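Local coordinates for putative lipase (Bacteroides thetaiotaomicron VPI-5482, PDB 3BZW), which probably acts as a lipase or lysophospholipase of the SGNH (GDSL-like) hydrolase family, cleaving ester bonds in lipids, at residues 59-67 with 77-88; 68-77 with 94-105. All blocks are in the same frame, centred on the assembly; numbering follows the deposited sequence.

Both contacts gather around helix 74-85 and share Gln77, and their centres lie about 16 Å apart. Contact 1 packs the helix, from Gln77 onward, on strand 60-63, the outermost strand of the parallel sheet. Contact 2, nearer the centre of the chain, packs the loop that leads into the helix against the end of strand 91-95 and helix 98-102. There Gly68 and Asn99 hold an acetate ion that is also bonded to Ser35 and His242, probably marking the active site. The two regions touch directly where Ile66 CD1 lies 3.4 Å from Arg76 NH2. Along the chain their segments alternate, following the strand-helix-strand course of the polypeptide.

Contact 1 (59-67 with 77-88); sequences ITPFVYGIS and QAEKLKKEHGGE
Phe62 and His85 stack face to face, with centroids 3.7 Å apart and planes only 5° from parallel. His85 CG lies over the centre of the phenyl ring, and His85 CB adds a CH-pi contact on the same face. Glu88 OE2 accepts a nearly straight hydrogen bond from His85 ND1 (2.9 Å) in the plane of the imidazole, although the carboxylate itself is met from above its plane; this bond and the stack on Phe62 together would limit the ring's rotation.

In the packing round Tyr64, one face of the ring lies over the helix backbone at Gln77 O and Leu81 N. Leu81, its CG anti to the backbone N (chi1 170°), carries CD1 to both Tyr64 CE2 (3.5 Å) and Phe62 CB (3.8 Å), bridging the two residues, while the extended chain of Lys80 runs obliquely past Tyr64 CE1.

Among polar contacts, Tyr64 OH donates to the anti lone pair of Glu84 OE1 at 2.6 Å, the ring and carboxylate planes standing 52° apart. Gln77 OE1 sits 3.2 Å from Tyr64 O, a meeting of two acceptors; it is satisfied instead by Gly33 N, and Gln77 NE2 by Asp73.

Strand 60-63, helix 74-85 and strand 91-95 form a beta-alpha-beta crossover that passes strand 28-33, as expected of the alpha/beta/alpha sandwich of SGNH hydrolases.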
loop_
_atom_site.group_PDB
_atom_site.type_symbol
_atom_site.label_atom_id
_atom_site.label_comp_id
_atom_site.label_asym_id
_atom_site.label_seq_id
_atom_site.Cartn_x
_atom_site.Cartn_y
_atom_site.Cartn_z
ATOM N N ILE A 59 11.130 41.140 24.705
ATOM C CA ILE A 59 11.869 39.965 25.158
ATOM C C ILE A 59 13.375 40.219 25.201
ATOM O O ILE A 59 13.983 40.552 24.186
ATOM C CB ILE A 59 11.585 38.758 24.232
ATOM C CG1 ILE A 59 10.103 38.388 24.320
ATOM C CG2 ILE A 59 12.465 37.575 24.615
ATOM C CD1 ILE A 59 9.687 37.280 23.365
ATOM N N THR A 60 13.972 40.068 26.383
ATOM C CA THR A 60 15.410 40.269 26.545
ATOM C C THR A 60 16.126 39.040 25.998
ATOM O O THR A 60 15.892 37.921 26.449
ATOM C CB THR A 60 15.790 40.459 28.026
ATOM O OG1 THR A 60 15.182 41.657 28.524
ATOM C CG2 THR A 60 17.303 40.560 28.181
ATOM N N PRO A 61 17.013 39.236 25.015
ATOM C CA PRO A 61 17.727 38.098 24.438
ATOM C C PRO A 61 19.119 37.813 25.000
ATOM O O PRO A 61 19.947 38.710 25.123
ATOM C CB PRO A 61 17.791 38.470 22.965
ATOM C CG PRO A 61 18.096 39.948 23.048
ATOM C CD PRO A 61 17.203 40.446 24.189
ATOM N N PHE A 62 19.358 36.556 25.352
ATOM C CA PHE A 62 20.666 36.119 25.821
ATOM C C PHE A 62 21.063 35.186 24.672
ATOM O O PHE A 62 20.647 34.027 24.623
ATOM C CB PHE A 62 20.551 35.353 27.143
ATOM C CG PHE A 62 19.995 36.174 28.281
ATOM C CD1 PHE A 62 20.430 37.482 28.500
ATOM C CD2 PHE A 62 19.063 35.628 29.158
ATOM C CE1 PHE A 62 19.944 38.227 29.576
ATOM C CE2 PHE A 62 18.572 36.365 30.237
ATOM C CZ PHE A 62 19.015 37.668 30.443
ATOM N N VAL A 63 21.850 35.710 23.739
ATOM C CA VAL A 63 22.243 34.958 22.548
ATOM C C VAL A 63 23.583 34.246 22.621
ATOM O O VAL A 63 24.614 34.857 22.907
ATOM C CB VAL A 63 22.246 35.885 21.310
ATOM C CG1 VAL A 63 22.526 35.081 20.054
ATOM C CG2 VAL A 63 20.914 36.611 21.205
ATOM N N TYR A 64 23.565 32.949 22.333
ATOM C CA TYR A 64 24.777 32.148 22.377
ATOM C C TYR A 64 25.117 31.487 21.048
ATOM O O TYR A 64 26.171 30.870 20.906
ATOM C CB TYR A 64 24.643 31.108 23.496
ATOM C CG TYR A 64 24.673 31.777 24.846
ATOM C CD1 TYR A 64 25.885 32.112 25.446
ATOM C CD2 TYR A 64 23.497 32.196 25.463
ATOM C CE1 TYR A 64 25.926 32.856 26.621
ATOM C CE2 TYR A 64 23.527 32.942 26.640
ATOM C CZ TYR A 64 24.745 33.271 27.210
ATOM O OH TYR A 64 24.784 34.042 28.351
ATOM N N GLY A 65 24.230 31.636 20.068
ATOM C CA GLY A 65 24.481 31.049 18.764
ATOM C C GLY A 65 25.760 31.584 18.146
ATOM O O GLY A 65 26.046 32.779 18.216
ATOM N N ILE A 66 26.533 30.696 17.534
ATOM C CA ILE A 66 27.785 31.083 16.900
ATOM C C ILE A 66 27.900 30.435 15.525
ATOM O O ILE A 66 27.547 29.270 15.347
ATOM C CB ILE A 66 28.991 30.664 17.764
ATOM C CG1 ILE A 66 29.000 31.490 19.056
ATOM C CG2 ILE A 66 30.289 30.858 16.985
ATOM C CD1 ILE A 66 30.002 31.008 20.089
ATOM N N SER A 67 28.401 31.201 14.565
ATOM C CA SER A 67 28.564 30.724 13.201
ATOM C C SER A 67 29.260 29.373 13.107
ATOM O O SER A 67 30.302 29.152 13.729
ATOM C CB SER A 67 29.339 31.756 12.380
ATOM O OG SER A 67 28.636 32.987 12.338
ATOM N N GLN A 77 26.768 25.834 25.063
ATOM C CA GLN A 77 25.995 27.067 25.013
ATOM C C GLN A 77 25.004 27.117 26.175
ATOM O O GLN A 77 24.784 28.174 26.761
ATOM C CB GLN A 77 25.261 27.188 23.672
ATOM C CG GLN A 77 26.174 27.576 22.500
ATOM C CD GLN A 77 25.407 27.792 21.201
ATOM O OE1 GLN A 77 24.294 28.319 21.207
ATOM N NE2 GLN A 77 26.012 27.407 20.078
ATOM N N ALA A 78 24.416 25.973 26.513
ATOM C CA ALA A 78 23.459 25.916 27.616
ATOM C C ALA A 78 24.178 26.204 28.931
ATOM O O ALA A 78 23.653 26.901 29.799
ATOM C CB ALA A 78 22.799 24.541 27.672
ATOM N N GLU A 79 25.380 25.659 29.069
ATOM C CA GLU A 79 26.182 25.858 30.274
ATOM C C GLU A 79 26.572 27.322 30.440
ATOM O O GLU A 79 26.556 27.851 31.553
ATOM C CB GLU A 79 27.444 24.992 30.216
ATOM C CG GLU A 79 27.224 23.540 30.603
ATOM C CD GLU A 79 28.322 22.627 30.088
ATOM O OE1 GLU A 79 29.493 23.063 30.048
ATOM O OE2 GLU A 79 28.014 21.469 29.733
ATOM N N LYS A 80 26.921 27.975 29.335
ATOM C CA LYS A 80 27.315 29.374 29.394
ATOM C C LYS A 80 26.105 30.227 29.756
ATOM O O LYS A 80 26.216 31.192 30.513
ATOM C CB LYS A 80 27.912 29.822 28.055
ATOM C CG LYS A 80 28.726 31.104 28.161
ATOM C CD LYS A 80 29.403 31.468 26.848
ATOM C CE LYS A 80 30.259 32.715 27.022
ATOM N NZ LYS A 80 30.823 33.213 25.736
ATOM N N LEU A 81 24.947 29.864 29.216
ATOM C CA LEU A 81 23.713 30.581 29.504
ATOM C C LEU A 81 23.411 30.478 30.999
ATOM O O LEU A 81 23.077 31.471 31.641
ATOM C CB LEU A 81 22.557 29.979 28.699
ATOM C CG LEU A 81 21.134 30.435 29.028
ATOM C CD1 LEU A 81 20.974 31.915 28.726
ATOM C CD2 LEU A 81 20.143 29.613 28.211
ATOM N N LYS A 82 23.535 29.272 31.547
ATOM C CA LYS A 82 23.278 29.035 32.967
ATOM C C LYS A 82 24.231 29.874 33.815
ATOM O O LYS A 82 23.818 30.555 34.757
ATOM C CB LYS A 82 23.474 27.553 33.303
ATOM C CG LYS A 82 23.088 27.164 34.736
ATOM C CD LYS A 82 21.582 27.261 34.943
ATOM C CE LYS A 82 21.169 26.941 36.375
ATOM N NZ LYS A 82 21.504 25.553 36.779
ATOM N N LYS A 83 25.509 29.824 33.464
ATOM C CA LYS A 83 26.540 30.562 34.183
ATOM C C LYS A 83 26.308 32.072 34.195
ATOM O O LYS A 83 26.326 32.706 35.249
ATOM C CB LYS A 83 27.911 30.274 33.564
ATOM C CG LYS A 83 29.053 31.080 34.169
ATOM C CD LYS A 83 30.326 30.946 33.340
ATOM C CE LYS A 83 31.407 31.902 33.828
ATOM N NZ LYS A 83 32.643 31.846 32.984
ATOM N N GLU A 84 26.080 32.644 33.020
ATOM C CA GLU A 84 25.902 34.085 32.912
ATOM C C GLU A 84 24.513 34.640 33.219
ATOM O O GLU A 84 24.399 35.778 33.673
ATOM C CB GLU A 84 26.338 34.545 31.520
ATOM C CG GLU A 84 27.682 33.967 31.081
ATOM C CD GLU A 84 28.132 34.486 29.731
ATOM O OE1 GLU A 84 27.265 34.701 28.863
ATOM O OE2 GLU A 84 29.351 34.666 29.535
ATOM N N HIS A 85 23.460 33.857 32.986
ATOM C CA HIS A 85 22.101 34.345 33.227
ATOM C C HIS A 85 21.146 33.333 33.854
ATOM O O HIS A 85 19.927 33.477 33.747
ATOM C CB HIS A 85 21.496 34.839 31.912
ATOM C CG HIS A 85 22.297 35.915 31.250
ATOM N ND1 HIS A 85 22.418 37.181 31.777
ATOM C CD2 HIS A 85 23.043 35.904 30.119
ATOM C CE1 HIS A 85 23.206 37.906 31.002
ATOM N NE2 HIS A 85 23.598 37.154 29.990
ATOM N N GLY A 86 21.699 32.322 34.509
ATOM C CA GLY A 86 20.875 31.300 35.128
ATOM C C GLY A 86 19.681 31.803 35.919
ATOM O O GLY A 86 18.578 31.275 35.781
ATOM N N GLY A 87 19.889 32.826 36.743
ATOM C CA GLY A 87 18.799 33.343 37.551
ATOM C C GLY A 87 17.871 34.327 36.867
ATOM O O GLY A 87 16.895 34.775 37.468
ATOM N N GLU A 88 18.163 34.663 35.615
ATOM C CA GLU A 88 17.343 35.616 34.865
ATOM C C GLU A 88 16.505 34.980 33.759
ATOM O O GLU A 88 15.377 35.399 33.507
ATOM C CB GLU A 88 18.226 36.682 34.208
ATOM C CG GLU A 88 19.189 37.402 35.128
ATOM C CD GLU A 88 20.151 38.299 34.361
ATOM O OE1 GLU A 88 19.690 39.280 33.736
ATOM O OE2 GLU A 88 21.367 38.016 34.376
#

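Contact 2 (68-77 with 94-105); sequences GRQWDDVPRQ and VFMGTNDYNSSV. With ACT (acetate ion), chain G.
Gly68 and Asn99 converge on what is probably the oxyanion hole, as in SGNH hydrolases. An acetate ion, likely from the crystallisation liquor, occupies it: its OXT accepts from Gly68 N at 2.7 Å and from Asn99 ND2 at 2.8 Å, almost straight (175°). The second hydrogen of Asn99 ND2 goes to Arg69 O (2.8 Å), which lies close to the Asn99 amide plane while ND2 sits 34° out of the carbonyl plane; this fixes the amide's rotation and presents its other N-H to the ion. A water donates to Arg69 O and accepts from Gly97 N and Asn99 N. Gln70 packs CG on Asn99 CB (3.6 Å), the side chains crossing at about a right angle, its OE1 bonded to Arg146.

Asp100 OD2 uses its syn lone pair to hold Trp71 N at 2.8 Å, its OD1 pairing with Arg146. Trp71 NE1 makes a weak bond to Met96 O (2.9 Å). Selenomethionine Met96, with CG anti to the backbone N (chi1 -173°), lays CB and CG over the indole face, CG 3.5 Å from Trp71 CD1; the chain bends to bring SE within 3.3 Å of Arg69 O. With an alanine in place of Trp71 the indole is gone, and a gap is likely to open beside Met96 and Val94 CG1, leaving Met96 free to shift. Arg76 grips Asp73 side-on through NE and NH2, and Arg69 NH1 adds a second salt bridge.

Helices 143-157 and 195-210 close round the indole through Tyr143, Arg146 and Ile202, and Leu165 of strand 162-166 touches both Trp71 and Val94.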
loop_
_atom_site.group_PDB
_atom_site.type_symbol
_atom_site.label_atom_id
_atom_site.label_comp_id
_atom_site.label_asym_id
_atom_site.label_seq_id
_atom_site.Cartn_x
_atom_site.Cartn_y
_atom_site.Cartn_z
ATOM N N GLY A 68 28.660 28.471 12.334
ATOM C CA GLY A 68 29.228 27.151 12.123
ATOM C C GLY A 68 29.044 26.081 13.187
ATOM O O GLY A 68 29.456 24.939 12.976
ATOM N N ARG A 69 28.432 26.413 14.319
ATOM C CA ARG A 69 28.256 25.414 15.366
ATOM C C ARG A 69 27.215 24.354 15.022
ATOM O O ARG A 69 26.290 24.592 14.237
ATOM C CB ARG A 69 27.916 26.091 16.700
ATOM C CG ARG A 69 29.049 26.974 17.221
ATOM C CD ARG A 69 30.330 26.159 17.400
ATOM N NE ARG A 69 31.520 26.995 17.557
ATOM C CZ ARG A 69 31.873 27.611 18.682
ATOM N NH1 ARG A 69 31.130 27.491 19.775
ATOM N NH2 ARG A 69 32.977 28.348 18.715
ATOM N N GLN A 70 27.388 23.180 15.618
ATOM C CA GLN A 70 26.506 22.039 15.392
ATOM C C GLN A 70 25.840 21.610 16.697
ATOM O O GLN A 70 26.095 22.194 17.751
ATOM C CB GLN A 70 27.325 20.887 14.810
ATOM C CG GLN A 70 27.964 21.222 13.465
ATOM C CD GLN A 70 29.144 20.329 13.140
ATOM O OE1 GLN A 70 29.099 19.121 13.359
ATOM N NE2 GLN A 70 30.207 20.920 12.606
ATOM N N TRP A 71 24.992 20.587 16.633
ATOM C CA TRP A 71 24.304 20.122 17.830
ATOM C C TRP A 71 25.232 19.671 18.954
ATOM O O TRP A 71 24.797 19.549 20.100
ATOM C CB TRP A 71 23.315 18.992 17.497
ATOM C CG TRP A 71 21.883 19.455 17.505
ATOM C CD1 TRP A 71 21.180 19.985 16.457
ATOM C CD2 TRP A 71 21.002 19.481 18.634
ATOM N NE1 TRP A 71 19.913 20.342 16.867
ATOM C CE2 TRP A 71 19.778 20.045 18.198
ATOM C CE3 TRP A 71 21.126 19.088 19.976
ATOM C CZ2 TRP A 71 18.688 20.223 19.056
ATOM C CZ3 TRP A 71 20.041 19.265 20.830
ATOM C CH2 TRP A 71 18.838 19.828 20.366
ATOM N N ASP A 72 26.507 19.438 18.649
ATOM C CA ASP A 72 27.438 19.009 19.693
ATOM C C ASP A 72 27.837 20.179 20.590
ATOM O O ASP A 72 28.437 19.985 21.649
ATOM C CB ASP A 72 28.691 18.359 19.079
ATOM C CG ASP A 72 29.495 19.319 18.214
ATOM O OD1 ASP A 72 28.908 20.264 17.647
ATOM O OD2 ASP A 72 30.719 19.110 18.083
ATOM N N ASP A 73 27.473 21.388 20.174
ATOM C CA ASP A 73 27.803 22.593 20.927
ATOM C C ASP A 73 26.653 23.071 21.819
ATOM O O ASP A 73 26.788 24.069 22.527
ATOM C CB ASP A 73 28.212 23.709 19.952
ATOM C CG ASP A 73 28.956 24.851 20.635
ATOM O OD1 ASP A 73 29.922 24.571 21.383
ATOM O OD2 ASP A 73 28.585 26.026 20.413
ATOM N N VAL A 74 25.531 22.357 21.797
ATOM C CA VAL A 74 24.375 22.743 22.607
ATOM C C VAL A 74 24.664 22.744 24.112
ATOM O O VAL A 74 24.276 23.673 24.815
ATOM C CB VAL A 74 23.152 21.847 22.296
ATOM C CG1 VAL A 74 22.034 22.090 23.314
ATOM C CG2 VAL A 74 22.643 22.159 20.887
ATOM N N PRO A 75 25.336 21.700 24.630
ATOM C CA PRO A 75 25.635 21.679 26.065
ATOM C C PRO A 75 26.490 22.877 26.495
ATOM O O PRO A 75 26.224 23.499 27.523
ATOM C CB PRO A 75 26.370 20.350 26.243
ATOM C CG PRO A 75 25.685 19.473 25.236
ATOM C CD PRO A 75 25.615 20.385 24.022
ATOM N N ARG A 76 27.516 23.193 25.708
ATOM C CA ARG A 76 28.401 24.314 26.027
ATOM C C ARG A 76 27.642 25.635 26.044
ATOM O O ARG A 76 27.851 26.469 26.926
ATOM C CB ARG A 76 29.538 24.420 25.012
ATOM C CG ARG A 76 30.529 25.541 25.322
ATOM C CD ARG A 76 31.422 25.850 24.123
ATOM N NE ARG A 76 30.682 26.525 23.057
ATOM C CZ ARG A 76 30.311 27.801 23.095
ATOM N NH1 ARG A 76 30.614 28.556 24.144
ATOM N NH2 ARG A 76 29.623 28.321 22.090
ATOM N N GLN A 77 26.768 25.834 25.063
ATOM C CA GLN A 77 25.995 27.067 25.013
ATOM C C GLN A 77 25.004 27.117 26.175
ATOM O O GLN A 77 24.784 28.174 26.761
ATOM C CB GLN A 77 25.261 27.188 23.672
ATOM C CG GLN A 77 26.174 27.576 22.500
ATOM C CD GLN A 77 25.407 27.792 21.201
ATOM O OE1 GLN A 77 24.294 28.319 21.207
ATOM N NE2 GLN A 77 26.012 27.407 20.078
ATOM N N VAL A 94 16.158 26.520 20.943
ATOM C CA VAL A 94 17.303 25.841 20.351
ATOM C C VAL A 94 17.023 25.704 18.856
ATOM O O VAL A 94 16.130 24.967 18.448
ATOM C CB VAL A 94 17.503 24.446 20.973
ATOM C CG1 VAL A 94 18.790 23.824 20.449
ATOM C CG2 VAL A 94 17.540 24.559 22.500
ATOM N N PHE A 95 17.802 26.426 18.057
ATOM C CA PHE A 95 17.662 26.468 16.601
ATOM C C PHE A 95 19.000 25.960 16.057
ATOM O O PHE A 95 19.891 26.749 15.759
ATOM C CB PHE A 95 17.420 27.933 16.213
ATOM C CG PHE A 95 17.008 28.149 14.787
ATOM C CD1 PHE A 95 16.980 29.439 14.262
ATOM C CD2 PHE A 95 16.630 27.088 13.974
ATOM C CE1 PHE A 95 16.582 29.668 12.948
ATOM C CE2 PHE A 95 16.228 27.309 12.654
ATOM C CZ PHE A 95 16.206 28.598 12.145
HETATM N N MSE A 96 19.125 24.643 15.909
HETATM C CA MSE A 96 20.395 24.048 15.499
HETATM C C MSE A 96 20.264 22.798 14.629
HETATM O O MSE A 96 19.252 22.104 14.676
HETATM C CB MSE A 96 21.159 23.672 16.775
HETATM C CG MSE A 96 22.583 23.189 16.582
HETATM SE SE MSE A 96 23.797 24.665 16.454
HETATM C CE MSE A 96 24.138 24.933 18.353
ATOM N N GLY A 97 21.299 22.507 13.841
ATOM C CA GLY A 97 21.269 21.305 13.029
ATOM C C GLY A 97 21.660 21.410 11.570
ATOM O O GLY A 97 22.135 20.434 10.986
ATOM N N THR A 98 21.480 22.578 10.969
ATOM C CA THR A 98 21.819 22.714 9.560
ATOM C C THR A 98 23.307 22.448 9.303
ATOM O O THR A 98 23.681 21.951 8.239
ATOM C CB THR A 98 21.399 24.103 9.015
ATOM O OG1 THR A 98 21.147 23.996 7.608
ATOM C CG2 THR A 98 22.488 25.142 9.253
ATOM N N ASN A 99 24.156 22.751 10.282
ATOM C CA ASN A 99 25.584 22.511 10.117
ATOM C C ASN A 99 25.946 21.032 10.292
ATOM O O ASN A 99 26.962 20.568 9.772
ATOM C CB ASN A 99 26.394 23.387 11.079
ATOM C CG ASN A 99 26.381 24.857 10.680
ATOM O OD1 ASN A 99 26.513 25.188 9.501
ATOM N ND2 ASN A 99 26.238 25.742 11.663
ATOM N N ASP A 100 25.130 20.293 11.038
ATOM C CA ASP A 100 25.379 18.862 11.205
ATOM C C ASP A 100 25.174 18.234 9.826
ATOM O O ASP A 100 25.907 17.328 9.418
ATOM C CB ASP A 100 24.403 18.258 12.215
ATOM C CG ASP A 100 24.684 18.707 13.636
ATOM O OD1 ASP A 100 25.315 17.939 14.397
ATOM O OD2 ASP A 100 24.283 19.838 13.988
ATOM N N TYR A 101 24.176 18.730 9.102
ATOM C CA TYR A 101 23.908 18.227 7.758
ATOM C C TYR A 101 25.097 18.543 6.857
ATOM O O TYR A 101 25.656 17.660 6.207
ATOM C CB TYR A 101 22.648 18.875 7.171
ATOM C CG TYR A 101 22.597 18.822 5.654
ATOM C CD1 TYR A 101 22.316 17.633 4.977
ATOM C CD2 TYR A 101 22.884 19.958 4.899
ATOM C CE1 TYR A 101 22.326 17.581 3.570
ATOM C CE2 TYR A 101 22.902 19.920 3.508
ATOM C CZ TYR A 101 22.626 18.733 2.850
ATOM O OH TYR A 101 22.662 18.718 1.478
ATOM N N ASN A 102 25.490 19.812 6.832
ATOM C CA ASN A 102 26.599 20.239 5.989
ATOM C C ASN A 102 27.914 19.532 6.314
ATOM O O ASN A 102 28.715 19.261 5.418
ATOM C CB ASN A 102 26.794 21.754 6.104
ATOM C CG ASN A 102 27.898 22.264 5.198
ATOM O OD1 ASN A 102 28.837 22.931 5.649
ATOM N ND2 ASN A 102 27.791 21.954 3.913
ATOM N N SER A 103 28.126 19.218 7.587
ATOM C CA SER A 103 29.360 18.563 8.005
ATOM C C SER A 103 29.302 17.037 7.965
ATOM O O SER A 103 30.175 16.357 8.512
ATOM C CB SER A 103 29.747 19.046 9.404
ATOM O OG SER A 103 29.978 20.451 9.388
ATOM N N SER A 104 28.272 16.510 7.312
ATOM C CA SER A 104 28.081 15.067 7.161
ATOM C C SER A 104 28.138 14.267 8.460
ATOM O O SER A 104 28.803 13.230 8.525
ATOM C CB SER A 104 29.113 14.500 6.178
ATOM O OG SER A 104 29.031 15.156 4.925
ATOM N N VAL A 105 27.440 14.742 9.487
ATOM C CA VAL A 105 27.392 14.045 10.770
ATOM C C VAL A 105 26.422 12.872 10.622
ATOM O O VAL A 105 25.237 13.075 10.366
ATOM C CB VAL A 105 26.865 14.972 11.906
ATOM C CG1 VAL A 105 26.752 14.185 13.207
ATOM C CG2 VAL A 105 27.792 16.162 12.088
HETATM C C ACT G . 25.821 28.518 9.858
HETATM O O ACT G . 26.494 28.958 8.942
HETATM O OXT ACT G . 26.304 28.425 10.974
HETATM C CH3 ACT G . 24.391 28.106 9.616
HETATM O O HOH W 1 23.645 24.043 13.063
#